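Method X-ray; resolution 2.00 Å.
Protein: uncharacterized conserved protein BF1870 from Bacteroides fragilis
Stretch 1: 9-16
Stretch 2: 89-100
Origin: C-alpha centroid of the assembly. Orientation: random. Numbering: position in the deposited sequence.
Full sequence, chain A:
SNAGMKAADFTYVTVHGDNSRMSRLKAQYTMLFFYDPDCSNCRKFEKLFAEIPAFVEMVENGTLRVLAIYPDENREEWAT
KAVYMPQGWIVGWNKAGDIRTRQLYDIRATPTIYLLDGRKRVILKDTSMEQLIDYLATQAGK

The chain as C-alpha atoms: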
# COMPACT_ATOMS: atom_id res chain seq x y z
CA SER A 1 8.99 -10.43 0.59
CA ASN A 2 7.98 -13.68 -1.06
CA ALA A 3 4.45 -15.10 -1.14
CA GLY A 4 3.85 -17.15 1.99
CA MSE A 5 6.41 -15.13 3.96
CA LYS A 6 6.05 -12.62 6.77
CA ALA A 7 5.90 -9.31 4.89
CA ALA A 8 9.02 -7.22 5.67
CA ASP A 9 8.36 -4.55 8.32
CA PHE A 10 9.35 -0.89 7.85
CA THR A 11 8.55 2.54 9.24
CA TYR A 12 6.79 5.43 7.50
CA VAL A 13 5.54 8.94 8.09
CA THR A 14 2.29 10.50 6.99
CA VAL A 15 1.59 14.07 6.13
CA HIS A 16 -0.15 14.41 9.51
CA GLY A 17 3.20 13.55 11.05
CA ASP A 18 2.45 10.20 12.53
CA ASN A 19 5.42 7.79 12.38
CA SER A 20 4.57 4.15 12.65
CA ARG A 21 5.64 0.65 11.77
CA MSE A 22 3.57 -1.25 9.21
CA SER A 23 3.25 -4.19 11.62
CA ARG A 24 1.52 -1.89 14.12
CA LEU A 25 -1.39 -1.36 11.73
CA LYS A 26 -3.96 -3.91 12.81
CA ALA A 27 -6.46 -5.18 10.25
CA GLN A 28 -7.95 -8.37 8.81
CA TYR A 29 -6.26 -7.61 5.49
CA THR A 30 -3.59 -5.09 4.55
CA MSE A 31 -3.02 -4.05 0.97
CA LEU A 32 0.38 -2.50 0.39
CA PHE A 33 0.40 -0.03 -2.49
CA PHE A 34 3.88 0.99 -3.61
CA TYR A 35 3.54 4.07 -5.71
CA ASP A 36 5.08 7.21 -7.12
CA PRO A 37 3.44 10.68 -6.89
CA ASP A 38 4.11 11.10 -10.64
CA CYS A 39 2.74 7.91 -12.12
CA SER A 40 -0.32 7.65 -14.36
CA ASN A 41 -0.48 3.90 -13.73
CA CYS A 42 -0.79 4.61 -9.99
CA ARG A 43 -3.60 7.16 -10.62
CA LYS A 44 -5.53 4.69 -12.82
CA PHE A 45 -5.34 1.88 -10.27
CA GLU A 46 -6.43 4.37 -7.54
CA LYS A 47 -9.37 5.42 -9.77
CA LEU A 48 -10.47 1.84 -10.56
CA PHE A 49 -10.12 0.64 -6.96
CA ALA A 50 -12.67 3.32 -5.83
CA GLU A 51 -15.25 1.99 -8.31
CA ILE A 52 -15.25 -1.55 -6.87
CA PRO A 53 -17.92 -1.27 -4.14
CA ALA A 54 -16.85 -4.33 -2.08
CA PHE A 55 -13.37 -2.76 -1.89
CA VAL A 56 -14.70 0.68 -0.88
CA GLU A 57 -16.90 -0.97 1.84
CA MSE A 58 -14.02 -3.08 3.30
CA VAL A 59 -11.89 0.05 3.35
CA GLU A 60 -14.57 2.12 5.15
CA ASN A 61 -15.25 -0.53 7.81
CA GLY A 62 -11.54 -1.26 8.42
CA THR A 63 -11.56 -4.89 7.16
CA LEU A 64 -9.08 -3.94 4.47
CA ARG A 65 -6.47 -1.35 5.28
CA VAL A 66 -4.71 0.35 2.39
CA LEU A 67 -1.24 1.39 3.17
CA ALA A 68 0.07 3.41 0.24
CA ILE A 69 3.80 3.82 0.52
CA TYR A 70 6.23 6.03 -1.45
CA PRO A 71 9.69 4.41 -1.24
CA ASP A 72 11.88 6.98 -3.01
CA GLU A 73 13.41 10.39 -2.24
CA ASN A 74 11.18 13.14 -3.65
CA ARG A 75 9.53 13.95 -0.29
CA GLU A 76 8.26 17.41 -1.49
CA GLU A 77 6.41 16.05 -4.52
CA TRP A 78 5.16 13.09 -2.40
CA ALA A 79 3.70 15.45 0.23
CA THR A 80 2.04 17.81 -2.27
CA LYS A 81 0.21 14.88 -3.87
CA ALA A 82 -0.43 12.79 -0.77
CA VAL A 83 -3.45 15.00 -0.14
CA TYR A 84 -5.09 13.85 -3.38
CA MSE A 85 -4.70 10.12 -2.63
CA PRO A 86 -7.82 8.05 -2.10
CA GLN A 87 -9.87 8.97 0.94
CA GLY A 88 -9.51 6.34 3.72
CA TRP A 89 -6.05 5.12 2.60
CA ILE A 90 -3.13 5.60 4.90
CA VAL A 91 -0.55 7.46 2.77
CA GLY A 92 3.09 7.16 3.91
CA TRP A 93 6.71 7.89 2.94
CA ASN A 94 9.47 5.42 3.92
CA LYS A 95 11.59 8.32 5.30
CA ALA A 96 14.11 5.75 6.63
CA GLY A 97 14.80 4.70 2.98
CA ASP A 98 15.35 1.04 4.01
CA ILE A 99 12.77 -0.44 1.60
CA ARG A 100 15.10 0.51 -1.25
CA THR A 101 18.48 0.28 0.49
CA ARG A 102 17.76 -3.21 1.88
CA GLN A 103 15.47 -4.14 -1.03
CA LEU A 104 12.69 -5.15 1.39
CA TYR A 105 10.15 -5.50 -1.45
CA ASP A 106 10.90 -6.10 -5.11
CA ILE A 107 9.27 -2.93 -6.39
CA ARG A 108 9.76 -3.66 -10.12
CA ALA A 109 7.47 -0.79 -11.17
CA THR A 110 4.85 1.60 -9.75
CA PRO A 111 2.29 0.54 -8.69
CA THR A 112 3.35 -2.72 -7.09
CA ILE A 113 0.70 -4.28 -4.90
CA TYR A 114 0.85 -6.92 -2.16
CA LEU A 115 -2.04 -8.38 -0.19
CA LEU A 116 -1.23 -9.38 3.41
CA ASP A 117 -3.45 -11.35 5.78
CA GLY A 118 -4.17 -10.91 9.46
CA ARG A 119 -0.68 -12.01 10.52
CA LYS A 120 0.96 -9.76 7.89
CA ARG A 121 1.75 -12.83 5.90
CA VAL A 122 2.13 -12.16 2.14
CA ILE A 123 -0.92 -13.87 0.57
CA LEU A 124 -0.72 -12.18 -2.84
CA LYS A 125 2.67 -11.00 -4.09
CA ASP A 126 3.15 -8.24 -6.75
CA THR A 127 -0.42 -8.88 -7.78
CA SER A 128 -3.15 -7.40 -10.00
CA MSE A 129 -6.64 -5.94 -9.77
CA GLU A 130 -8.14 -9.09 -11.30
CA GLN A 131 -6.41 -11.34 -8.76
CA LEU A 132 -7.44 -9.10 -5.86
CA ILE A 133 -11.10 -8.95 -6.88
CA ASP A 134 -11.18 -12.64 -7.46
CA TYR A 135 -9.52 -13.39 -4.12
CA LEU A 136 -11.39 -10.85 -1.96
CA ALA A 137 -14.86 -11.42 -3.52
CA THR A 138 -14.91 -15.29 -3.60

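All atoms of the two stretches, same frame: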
# COMPACT_ATOMS: atom_id res chain seq x y z
N ASP A 9 8.80 -5.71 7.58
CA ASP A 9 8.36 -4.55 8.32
C ASP A 9 9.24 -3.34 7.99
O ASP A 9 10.44 -3.48 7.66
CB ASP A 9 8.38 -4.89 9.82
CG ASP A 9 7.45 -4.01 10.63
OD1 ASP A 9 6.65 -3.25 10.02
OD2 ASP A 9 7.53 -4.07 11.90
N PHE A 10 8.65 -2.17 8.07
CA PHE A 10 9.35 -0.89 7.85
C PHE A 10 8.58 0.23 8.55
O PHE A 10 7.41 0.06 8.93
CB PHE A 10 9.42 -0.56 6.34
CG PHE A 10 8.09 -0.64 5.66
CD1 PHE A 10 7.29 0.49 5.50
CD2 PHE A 10 7.64 -1.86 5.16
CE1 PHE A 10 6.05 0.40 4.87
CE2 PHE A 10 6.37 -1.96 4.54
CZ PHE A 10 5.60 -0.83 4.39
N THR A 11 9.22 1.39 8.67
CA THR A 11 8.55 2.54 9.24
C THR A 11 8.13 3.50 8.13
O THR A 11 8.62 3.42 7.00
CB THR A 11 9.47 3.27 10.23
OG1 THR A 11 10.69 3.59 9.56
CG2 THR A 11 9.78 2.36 11.45
N TYR A 12 7.23 4.43 8.46
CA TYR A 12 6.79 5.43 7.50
C TYR A 12 6.28 6.63 8.26
O TYR A 12 5.98 6.53 9.46
CB TYR A 12 5.70 4.89 6.56
CG TYR A 12 4.46 4.45 7.27
CD1 TYR A 12 3.39 5.33 7.45
CD2 TYR A 12 4.34 3.14 7.79
CE1 TYR A 12 2.24 4.94 8.15
CE2 TYR A 12 3.18 2.74 8.50
CZ TYR A 12 2.15 3.65 8.67
OH TYR A 12 1.03 3.27 9.34
N VAL A 13 6.19 7.76 7.56
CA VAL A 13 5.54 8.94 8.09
C VAL A 13 4.40 9.34 7.17
O VAL A 13 4.43 9.06 5.96
CB VAL A 13 6.52 10.12 8.32
CG1 VAL A 13 7.08 10.64 6.98
CG2 VAL A 13 5.84 11.23 9.17
N THR A 14 3.35 9.90 7.77
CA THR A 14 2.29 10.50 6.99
C THR A 14 2.41 12.01 7.04
O THR A 14 3.17 12.60 7.84
CB THR A 14 0.89 10.09 7.47
OG1 THR A 14 0.63 10.74 8.72
CG2 THR A 14 0.81 8.60 7.66
N VAL A 15 1.62 12.65 6.19
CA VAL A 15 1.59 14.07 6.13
C VAL A 15 1.10 14.70 7.45
O VAL A 15 1.49 15.79 7.80
CB VAL A 15 0.75 14.46 4.91
CG1 VAL A 15 -0.25 15.51 5.25
CG2 VAL A 15 1.68 14.82 3.74
N HIS A 16 0.28 13.97 8.20
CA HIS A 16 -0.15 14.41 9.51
C HIS A 16 0.85 14.06 10.60
O HIS A 16 0.54 14.13 11.79
CB HIS A 16 -1.55 13.87 9.78
CG HIS A 16 -2.51 14.27 8.72
ND1 HIS A 16 -2.84 13.45 7.66
CD2 HIS A 16 -3.15 15.44 8.49
CE1 HIS A 16 -3.67 14.08 6.85
NE2 HIS A 16 -3.88 15.30 7.33
N TRP A 89 -7.38 5.74 2.67
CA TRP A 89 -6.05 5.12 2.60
C TRP A 89 -5.10 5.82 3.53
O TRP A 89 -5.14 7.06 3.65
CB TRP A 89 -5.46 5.22 1.18
CG TRP A 89 -6.20 4.40 0.13
CD1 TRP A 89 -7.50 3.92 0.19
CD2 TRP A 89 -5.69 4.03 -1.16
NE1 TRP A 89 -7.81 3.26 -0.98
CE2 TRP A 89 -6.71 3.28 -1.81
CE3 TRP A 89 -4.46 4.22 -1.81
CZ2 TRP A 89 -6.55 2.75 -3.10
CZ3 TRP A 89 -4.29 3.70 -3.09
CH2 TRP A 89 -5.33 2.96 -3.72
N ILE A 90 -4.25 5.05 4.17
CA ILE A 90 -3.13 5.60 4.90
C ILE A 90 -2.05 5.85 3.85
O ILE A 90 -1.75 4.96 3.08
CB ILE A 90 -2.66 4.61 5.96
CG1 ILE A 90 -3.79 4.40 6.96
CG2 ILE A 90 -1.35 5.10 6.70
CD1 ILE A 90 -3.50 3.24 7.91
N VAL A 91 -1.51 7.07 3.79
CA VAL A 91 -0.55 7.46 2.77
C VAL A 91 0.77 7.79 3.47
O VAL A 91 0.80 8.71 4.30
CB VAL A 91 -1.06 8.70 2.01
CG1 VAL A 91 -0.02 9.17 0.98
CG2 VAL A 91 -2.38 8.36 1.36
N GLY A 92 1.84 7.04 3.17
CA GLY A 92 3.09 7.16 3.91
C GLY A 92 4.34 7.25 3.05
O GLY A 92 4.34 6.81 1.92
N TRP A 93 5.41 7.83 3.59
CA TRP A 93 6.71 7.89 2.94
C TRP A 93 7.67 7.11 3.82
O TRP A 93 7.76 7.38 5.00
CB TRP A 93 7.19 9.36 2.83
CG TRP A 93 8.64 9.57 2.40
CD1 TRP A 93 9.28 8.96 1.36
CD2 TRP A 93 9.60 10.49 2.96
NE1 TRP A 93 10.57 9.41 1.26
CE2 TRP A 93 10.79 10.35 2.22
CE3 TRP A 93 9.55 11.43 4.01
CZ2 TRP A 93 11.96 11.10 2.51
CZ3 TRP A 93 10.70 12.17 4.32
CH2 TRP A 93 11.89 12.00 3.57
N ASN A 94 8.42 6.18 3.23
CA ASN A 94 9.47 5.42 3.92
C ASN A 94 10.69 6.33 4.10
O ASN A 94 11.67 6.21 3.38
CB ASN A 94 9.82 4.17 3.12
CG ASN A 94 10.88 3.27 3.79
OD1 ASN A 94 11.84 2.85 3.12
ND2 ASN A 94 10.70 2.95 5.10
N LYS A 95 10.57 7.28 5.03
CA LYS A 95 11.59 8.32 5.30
C LYS A 95 12.92 7.63 5.61
O LYS A 95 13.98 8.09 5.14
CB LYS A 95 11.13 9.18 6.49
CG LYS A 95 12.01 10.39 6.92
CD LYS A 95 11.25 11.20 8.01
CE LYS A 95 12.08 12.40 8.57
NZ LYS A 95 13.39 11.91 9.21
N ALA A 96 12.88 6.51 6.33
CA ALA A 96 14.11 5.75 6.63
C ALA A 96 14.88 5.28 5.38
O ALA A 96 16.09 5.13 5.45
CB ALA A 96 13.83 4.59 7.61
N GLY A 97 14.17 5.10 4.25
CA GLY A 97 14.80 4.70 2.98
C GLY A 97 15.22 3.23 2.92
O GLY A 97 15.85 2.81 1.97
N ASP A 98 14.87 2.44 3.93
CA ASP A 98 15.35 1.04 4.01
C ASP A 98 14.65 0.07 3.07
O ASP A 98 15.21 -0.99 2.78
CB ASP A 98 15.26 0.49 5.44
CG ASP A 98 13.92 0.82 6.12
OD1 ASP A 98 13.70 0.35 7.26
OD2 ASP A 98 13.07 1.54 5.54
N ILE A 99 13.45 0.41 2.60
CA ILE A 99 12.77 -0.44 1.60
C ILE A 99 13.63 -0.57 0.33
O ILE A 99 13.84 -1.66 -0.17
CB ILE A 99 11.37 0.08 1.26
CG1 ILE A 99 10.40 -0.22 2.43
CG2 ILE A 99 10.83 -0.60 -0.07
CD1 ILE A 99 9.08 0.51 2.30
N ARG A 100 14.18 0.54 -0.14
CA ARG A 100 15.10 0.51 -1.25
C ARG A 100 16.48 0.04 -0.81
O ARG A 100 16.99 -0.88 -1.39
CB ARG A 100 15.18 1.87 -1.91
CG ARG A 100 13.86 2.30 -2.59
CD ARG A 100 13.54 1.46 -3.84
NE ARG A 100 12.61 2.17 -4.74
CZ ARG A 100 11.87 1.56 -5.66
NH1 ARG A 100 11.98 0.23 -5.83
NH2 ARG A 100 11.03 2.25 -6.42
O HOH W 1 10.41 6.07 7.88
O HOH W 2 11.98 1.34 8.88
O HOH W 3 -0.17 11.46 4.55

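The two stretches meet through one antiparallel bridge, between Val13 and Trp93, and both residues spend their backbone polar groups on it. Val13 N donates to Trp93 O at 3.0 Å, and Trp93 N donates to Val13 O at 2.8 Å. The strands are far from aligned, with 106° between their N-to-C directions, and no second bridge forms. On the two sides of this pair, other groups have to satisfy the backbone.

On one side the work falls to Asn94, whose carboxamide is almost fully used. Its ND2 donates to Thr11 O at 2.9 Å, taking the place of a backbone partner, and also to Asp98 OD2 at 2.8 Å. Its OD1 accepts from Ile99 N at 3.0 Å. An amide side chain suits this buried site because it offers donor and acceptor together: it ties the first stretch to the beginning of the helix that follows the turn. That turn, type I from Asn94 to Gly97, is closed by Gly97 N donating to Asn94 O at 2.9 Å. Gly97, at the helix N-cap position, has a positive phi, which favours glycine.

Water completes the polar network. Water 2 accepts from Thr11 N (2.8 Å) and donates to Asp98 OD1 (2.6 Å), so the two carboxylate oxygens of Asp98 serve different partners. Water 1 accepts from Ala96 N at 2.9 Å and is hydrogen-bonded to Thr11 OG1 at 3.0 Å. On the other side of the bridge, Val15 N and Val91 O lie 4.4 Å apart, too far for a direct bond; water 3 accepts from Val15 N (2.7 Å) and donates to Val91 O (2.9 Å).

Apolar side chains fill the space around these bonds. Ile99 CD1 sits over one face of the buried Phe10 ring, 3.7 Å from its centroid and 16° off the normal, a CH-pi contact that suits a flat aromatic surface and a slim aliphatic tip. Val13 CG1 packs 3.9 Å from Trp93 CE3, while Trp93 NE1 finds its partner elsewhere in the structure. Tyr12 CE1 lies 3.9 Å from Ile90 CG2, and its ring also passes close to Gly92. A CB on Gly92 would come within 2.7 Å of Tyr12 CD1, a clash, so the absence of a side chain leaves room for the ring. Gly92 CA also makes a CA-H...O contact of 3.1 Å with Val13 O. In all, 518 Å² is buried between the stretches, counting both sides.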